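Local coordinates for CELL division protein FTSZ homolog 1 (Methanocaldococcus jannaschii, PDB 2VAP) that binds GTP and probably hydrolyses it while polymerising into the contractile Z ring at the future cell division site, at residues Ser122-Ile127 with Leu153-Val158. Residues are numbered along the deposited sequence; the frame is centred on the assembly and turned at random.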
loop_
_atom_site.group_PDB
_atom_site.type_symbol
_atom_site.label_atom_id
_atom_site.label_comp_id
_atom_site.label_asym_id
_atom_site.label_seq_id
_atom_site.Cartn_x
_atom_site.Cartn_y
_atom_site.Cartn_z
ATOM N N SER A 122 -10.456 -9.778 10.064
ATOM C CA SER A 122 -10.186 -8.568 9.286
ATOM C C SER A 122 -11.092 -8.526 8.060
ATOM O O SER A 122 -11.285 -9.542 7.386
ATOM C CB SER A 122 -8.721 -8.507 8.843
ATOM O OG SER A 122 -7.837 -8.519 9.949
ATOM N N ASP A 123 -11.655 -7.351 7.786
ATOM C CA ASP A 123 -12.425 -7.120 6.567
ATOM C C ASP A 123 -11.485 -6.822 5.403
ATOM O O ASP A 123 -11.801 -7.102 4.244
ATOM C CB ASP A 123 -13.396 -5.950 6.755
ATOM C CG ASP A 123 -14.420 -6.204 7.846
ATOM O OD1 ASP A 123 -15.143 -7.221 7.767
ATOM O OD2 ASP A 123 -14.506 -5.380 8.779
ATOM N N MET A 124 -10.328 -6.249 5.730
ATOM C CA MET A 124 -9.332 -5.866 4.738
ATOM C C MET A 124 -7.935 -6.123 5.290
ATOM O O MET A 124 -7.651 -5.808 6.448
ATOM C CB MET A 124 -9.495 -4.387 4.381
ATOM C CG MET A 124 -8.748 -3.944 3.137
ATOM S SD MET A 124 -9.028 -2.193 2.811
ATOM C CE MET A 124 -8.287 -2.024 1.192
ATOM N N VAL A 125 -7.073 -6.711 4.465
ATOM C CA VAL A 125 -5.685 -6.961 4.856
ATOM C C VAL A 125 -4.723 -6.351 3.839
ATOM O O VAL A 125 -4.816 -6.625 2.639
ATOM C CB VAL A 125 -5.381 -8.479 5.031
ATOM C CG1 VAL A 125 -3.906 -8.704 5.374
ATOM C CG2 VAL A 125 -6.267 -9.093 6.105
ATOM N N PHE A 126 -3.816 -5.511 4.332
ATOM C CA PHE A 126 -2.720 -4.985 3.527
ATOM C C PHE A 126 -1.478 -5.838 3.755
ATOM O O PHE A 126 -1.095 -6.093 4.898
ATOM C CB PHE A 126 -2.422 -3.530 3.899
ATOM C CG PHE A 126 -3.436 -2.545 3.387
ATOM C CD1 PHE A 126 -4.624 -2.325 4.076
ATOM C CD2 PHE A 126 -3.191 -1.822 2.223
ATOM C CE1 PHE A 126 -5.561 -1.409 3.604
ATOM C CE2 PHE A 126 -4.120 -0.901 1.746
ATOM C CZ PHE A 126 -5.305 -0.694 2.439
ATOM N N ILE A 127 -0.865 -6.290 2.665
ATOM C CA ILE A 127 0.401 -7.018 2.737
ATOM C C ILE A 127 1.484 -6.157 2.096
ATOM O O ILE A 127 1.392 -5.806 0.917
ATOM C CB ILE A 127 0.336 -8.407 2.039
ATOM C CG1 ILE A 127 -0.761 -9.283 2.652
ATOM C CG2 ILE A 127 1.679 -9.129 2.136
ATOM C CD1 ILE A 127 -2.080 -9.232 1.915
ATOM N N LEU A 153 -10.782 -8.510 1.975
ATOM C CA LEU A 153 -10.303 -7.770 0.813
ATOM C C LEU A 153 -8.783 -7.710 0.917
ATOM O O LEU A 153 -8.240 -7.128 1.857
ATOM C CB LEU A 153 -10.909 -6.362 0.768
ATOM C CG LEU A 153 -10.446 -5.384 -0.323
ATOM C CD1 LEU A 153 -10.739 -5.899 -1.731
ATOM C CD2 LEU A 153 -11.087 -4.020 -0.113
ATOM N N THR A 154 -8.111 -8.334 -0.047
ATOM C CA THR A 154 -6.673 -8.578 0.040
ATOM C C THR A 154 -5.890 -7.664 -0.898
ATOM O O THR A 154 -5.961 -7.796 -2.123
ATOM C CB THR A 154 -6.362 -10.066 -0.248
ATOM O OG1 THR A 154 -7.156 -10.889 0.616
ATOM C CG2 THR A 154 -4.892 -10.382 -0.025
ATOM N N VAL A 155 -5.143 -6.733 -0.307
ATOM C CA VAL A 155 -4.396 -5.732 -1.070
ATOM C C VAL A 155 -2.909 -5.801 -0.734
ATOM O O VAL A 155 -2.527 -5.733 0.433
ATOM C CB VAL A 155 -4.931 -4.297 -0.806
ATOM C CG1 VAL A 155 -4.103 -3.253 -1.554
ATOM C CG2 VAL A 155 -6.402 -4.187 -1.200
ATOM N N ALA A 156 -2.079 -5.944 -1.762
ATOM C CA ALA A 156 -0.634 -5.899 -1.579
ATOM C C ALA A 156 -0.091 -4.545 -2.013
ATOM O O ALA A 156 -0.514 -3.996 -3.031
ATOM C CB ALA A 156 0.042 -7.020 -2.350
ATOM N N VAL A 157 0.824 -4.001 -1.216
ATOM C CA VAL A 157 1.546 -2.782 -1.572
ATOM C C VAL A 157 3.028 -3.111 -1.461
ATOM O O VAL A 157 3.576 -3.200 -0.360
ATOM C CB VAL A 157 1.182 -1.580 -0.663
ATOM C CG1 VAL A 157 1.905 -0.317 -1.129
ATOM C CG2 VAL A 157 -0.328 -1.345 -0.647
ATOM N N VAL A 158 3.661 -3.319 -2.611
ATOM C CA VAL A 158 5.022 -3.851 -2.657
ATOM C C VAL A 158 5.929 -3.041 -3.576
ATOM O O VAL A 158 5.459 -2.390 -4.512
ATOM C CB VAL A 158 5.041 -5.344 -3.100
ATOM C CG1 VAL A 158 4.387 -6.234 -2.046
ATOM C CG2 VAL A 158 4.362 -5.527 -4.460
#
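M124 lies alongside L153, both side chains rising from the same face of a parallel strand pair. From CB, 3.9 Å from L153 O, the M124 chain runs out fully extended: CG passes the same carbonyl oxygen, SD brushes L153 CD2, and CE closes on L153 CD2 and V155 CG2, 3.7 Å from each. CG stands anti to the backbone N (chi1 -166°), and the straight chain beyond it brings the methyl down over both tips. I226 of helix 204-227 also touches M124. An alanine here would probably leave L153 CD2 and V155 CG2 without their shared partner and open a gap beside I226. Further along this face, V155 CB sits over one face of the F126 ring and its CG1 reaches F126 CE2, while V157 CG2 meets the ring edge, 4.1 Å from F126 CD2; helix 204-227 covers this layer through L222 and V223. On the other face, the I127 and T154 side chains cross at a slant, I127 CD1 3.6 Å from T154 CG2. Five backbone hydrogen bonds join the strands: L153 N to D123 O, V125 N to L153 O, V155 N to V125 O (N-H...O angle 175°), I127 N to V155 O and V157 N to I127 O. Helix 135-149 connects the strands and packs on the I127/T154 face, a beta-alpha-beta unit whose strands are neighbours in the six-stranded parallel sheet of the tubulin/FtsZ GTPase domain.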